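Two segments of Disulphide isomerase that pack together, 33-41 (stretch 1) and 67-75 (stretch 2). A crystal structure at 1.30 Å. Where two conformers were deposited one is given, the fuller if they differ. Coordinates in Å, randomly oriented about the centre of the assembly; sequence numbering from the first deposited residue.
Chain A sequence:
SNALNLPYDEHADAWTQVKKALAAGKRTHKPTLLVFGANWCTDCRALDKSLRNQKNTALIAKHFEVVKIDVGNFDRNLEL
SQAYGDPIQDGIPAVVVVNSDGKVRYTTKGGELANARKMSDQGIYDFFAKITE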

# COMPACT_ATOMS: atom_id res chain seq x y z
N LEU A 33 1.99 -5.83 -2.30
CA LEU A 33 1.63 -4.83 -1.33
C LEU A 33 0.58 -3.90 -1.94
O LEU A 33 0.81 -3.26 -2.95
CB LEU A 33 2.88 -4.05 -1.05
CG LEU A 33 2.83 -2.92 -0.08
CD1 LEU A 33 2.49 -3.48 1.30
CD2 LEU A 33 4.15 -2.15 -0.03
N LEU A 34 -0.60 -3.92 -1.34
CA LEU A 34 -1.66 -2.99 -1.71
C LEU A 34 -1.66 -1.82 -0.72
O LEU A 34 -1.76 -2.04 0.50
CB LEU A 34 -3.00 -3.69 -1.62
CG LEU A 34 -3.21 -4.97 -2.41
CD1 LEU A 34 -4.64 -5.49 -2.32
CD2 LEU A 34 -2.81 -4.77 -3.86
N VAL A 35 -1.52 -0.61 -1.24
CA VAL A 35 -1.46 0.59 -0.40
C VAL A 35 -2.68 1.42 -0.67
O VAL A 35 -2.86 1.94 -1.79
CB VAL A 35 -0.18 1.44 -0.66
CG1 VAL A 35 -0.11 2.55 0.35
CG2 VAL A 35 1.07 0.53 -0.63
N PHE A 36 -3.57 1.49 0.32
CA PHE A 36 -4.83 2.25 0.20
C PHE A 36 -4.65 3.64 0.79
O PHE A 36 -4.22 3.79 1.93
CB PHE A 36 -5.93 1.54 0.97
CG PHE A 36 -6.35 0.22 0.38
CD1 PHE A 36 -7.51 0.14 -0.41
CD2 PHE A 36 -5.61 -0.95 0.60
CE1 PHE A 36 -7.90 -1.09 -0.95
CE2 PHE A 36 -6.04 -2.18 0.06
CZ PHE A 36 -7.15 -2.24 -0.69
N GLY A 37 -5.03 4.68 0.04
CA GLY A 37 -4.84 6.03 0.53
C GLY A 37 -5.47 7.01 -0.43
O GLY A 37 -6.27 6.63 -1.31
N ALA A 38 -5.11 8.29 -0.30
CA ALA A 38 -5.68 9.30 -1.17
C ALA A 38 -4.74 10.49 -1.15
O ALA A 38 -3.99 10.72 -0.19
CB ALA A 38 -7.06 9.73 -0.71
N ASN A 39 -4.84 11.34 -2.17
CA ASN A 39 -3.94 12.48 -2.30
C ASN A 39 -4.16 13.58 -1.29
O ASN A 39 -3.22 14.32 -1.00
CB ASN A 39 -4.02 13.04 -3.73
CG ASN A 39 -3.45 12.08 -4.75
OD1 ASN A 39 -2.45 11.42 -4.52
ND2 ASN A 39 -4.12 11.97 -5.89
N TRP A 40 -5.37 13.69 -0.75
CA TRP A 40 -5.66 14.72 0.25
C TRP A 40 -5.04 14.41 1.59
O TRP A 40 -4.97 15.30 2.43
CB TRP A 40 -7.18 14.93 0.41
CG TRP A 40 -7.89 13.74 0.88
CD1 TRP A 40 -8.58 12.81 0.09
CD2 TRP A 40 -8.02 13.26 2.25
NE1 TRP A 40 -9.10 11.82 0.89
CE2 TRP A 40 -8.76 12.05 2.21
CE3 TRP A 40 -7.58 13.73 3.49
CZ2 TRP A 40 -9.09 11.32 3.37
CZ3 TRP A 40 -7.90 13.03 4.63
CH2 TRP A 40 -8.64 11.83 4.57
N CYS A 41 -4.65 13.15 1.82
CA CYS A 41 -4.23 12.75 3.14
C CYS A 41 -2.73 12.93 3.36
O CYS A 41 -1.90 12.36 2.65
CB CYS A 41 -4.59 11.31 3.32
SG CYS A 41 -3.94 10.65 4.92
N VAL A 67 0.89 -1.94 -5.57
CA VAL A 67 -0.24 -1.22 -6.20
C VAL A 67 -0.75 -0.20 -5.22
O VAL A 67 -1.03 -0.56 -4.08
CB VAL A 67 -1.43 -2.14 -6.56
CG1 VAL A 67 -2.62 -1.33 -7.14
CG2 VAL A 67 -1.01 -3.21 -7.53
N LYS A 68 -0.92 1.04 -5.68
CA LYS A 68 -1.57 2.10 -4.89
C LYS A 68 -3.02 2.22 -5.28
O LYS A 68 -3.28 2.31 -6.49
CB LYS A 68 -0.87 3.44 -5.04
CG LYS A 68 0.37 3.56 -4.14
CD LYS A 68 1.00 4.96 -4.25
CE LYS A 68 1.97 5.01 -5.41
NZ LYS A 68 2.73 6.32 -5.51
N ILE A 69 -3.93 2.15 -4.32
CA ILE A 69 -5.37 2.19 -4.57
C ILE A 69 -5.94 3.48 -3.96
O ILE A 69 -5.91 3.67 -2.73
CB ILE A 69 -6.10 0.96 -3.96
CG1 ILE A 69 -5.52 -0.29 -4.64
CG2 ILE A 69 -7.55 1.05 -4.17
CD1 ILE A 69 -5.48 -1.47 -3.82
N ASP A 70 -6.43 4.37 -4.82
CA ASP A 70 -7.10 5.59 -4.39
C ASP A 70 -8.45 5.28 -3.76
O ASP A 70 -9.28 4.63 -4.38
CB ASP A 70 -7.32 6.46 -5.63
CG ASP A 70 -8.03 7.76 -5.29
OD1 ASP A 70 -7.81 8.30 -4.21
OD2 ASP A 70 -8.79 8.24 -6.15
N VAL A 71 -8.68 5.78 -2.55
CA VAL A 71 -9.99 5.64 -1.93
C VAL A 71 -10.73 6.96 -1.90
O VAL A 71 -11.84 7.01 -1.37
CB VAL A 71 -9.98 4.97 -0.55
CG1 VAL A 71 -9.43 3.52 -0.67
CG2 VAL A 71 -9.22 5.77 0.49
N GLY A 72 -10.18 8.00 -2.51
CA GLY A 72 -10.89 9.29 -2.58
C GLY A 72 -11.19 9.81 -1.18
O GLY A 72 -10.44 9.58 -0.23
N ASN A 73 -12.34 10.47 -1.06
CA ASN A 73 -12.83 10.91 0.27
C ASN A 73 -13.59 9.78 0.93
O ASN A 73 -14.77 9.90 1.22
CB ASN A 73 -13.69 12.18 0.14
CG ASN A 73 -12.88 13.36 -0.30
OD1 ASN A 73 -13.17 13.99 -1.32
ND2 ASN A 73 -11.83 13.65 0.44
N PHE A 74 -12.91 8.66 1.14
CA PHE A 74 -13.59 7.44 1.56
C PHE A 74 -14.82 7.18 0.68
O PHE A 74 -15.90 6.81 1.20
CB PHE A 74 -13.94 7.45 3.06
CG PHE A 74 -12.74 7.57 3.92
CD1 PHE A 74 -11.97 6.43 4.18
CD2 PHE A 74 -12.37 8.79 4.49
CE1 PHE A 74 -10.84 6.52 4.98
CE2 PHE A 74 -11.22 8.85 5.29
CZ PHE A 74 -10.48 7.71 5.53
N ASP A 75 -14.65 7.29 -0.65
CA ASP A 75 -15.79 7.17 -1.55
C ASP A 75 -15.38 6.61 -2.90
O ASP A 75 -16.14 6.72 -3.85
CB ASP A 75 -16.54 8.51 -1.68
CG ASP A 75 -15.68 9.65 -2.24
OD1 ASP A 75 -14.50 9.45 -2.65
OD2 ASP A 75 -16.17 10.82 -2.21
O HOH W 1 -6.95 10.91 -4.05

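The two stretches lie side by side as neighbouring parallel strands, 33-37 against 67-70: their axes approach to 4.7 Å, their directions differ by 26°, and together they bury 627 Å². Walking along stretch 2 shows a backbone ladder first and side-chain contacts of a different kind beyond it.

Val67 opens the ladder. Its N donates to Leu33 O (2.9 Å, 166° at the hydrogen) and its O accepts from Val35 N (2.9 Å, 168°), so one residue grips the two that flank Leu34, as parallel pairing requires. Its side chain shares a sheet face with that of Leu34, and Val67 CB lies 4.0 Å from Leu34 CD2. Both residues are buried, and their purely apolar side chains leave no polar group unsatisfied there.

Lys68 pairs with Val35 on the other face. Its CA is 3.4 Å from Val35 O, with 139° at the hydrogen, a CA-H...O contact that supplements the ladder. The side chain serves two environments: Lys68 CG sits 4.1 Å from Val35 CB, whereas the end leads away and NZ finds a hydrogen bond elsewhere in the structure. A long aliphatic stem with a charged tip suits this partly exposed position.

Ile69 gives up the most surface of any residue in the contact, 82 Å². Ile69 N donates to Val35 O (2.8 Å, 173°), the straightest bond across the strands, and Ile69 O accepts from Gly37 N (3.1 Å, 162°). On the face shared with Leu34 and Phe36, Ile69 CD1 reaches 4.0 Å from Leu34 CB and 3.6 Å from Phe36 CZ. The same CD1 stands 3.9 Å from the centroid of the Phe36 ring, formed by CG through CZ, and 22° off its normal, which identifies a CH-pi contact over the ring face.

Asp70 turns its carboxylate to local work. Its OD1 accepts from Gly72 N (2.9 Å, 157°), fixing the chain as it leaves the strand, and also receives a hydrogen bond from water 1 (OD1 to water O, 2.8 Å). That water accepts from Asn39 N (N to water O, 2.9 Å), so it bridges the stretches.

Val71 carries the ladder's last rung, donating from N to Gly37 O (2.8 Å, 161°). Its CG1 meets the edge of the Phe36 ring, 3.9 Å from CD1, complementing Ile69 over the face.

Gly72 has a phi of 58°, favourable to glycine, and an ideal CB would come within 2.4 Å of Asp75 OD1. Gly72 O accepts from Trp40 NE1 (2.8 Å, 171°), near the plane of the indole, and lies 3.4 Å from Ala38 CB, where the small methyl fits closely.

Asn73 places ND2 over one face of the indole. Asn73 ND2 is 3.3 Å from Trp40 NE1, but this is not a hydrogen bond, since both are donors.

Phe74 completes the contact around Trp40, with Phe74 CE2 3.8 Å from Trp40 CZ2 at the indole edge. Asp75 makes no contact across the stretches.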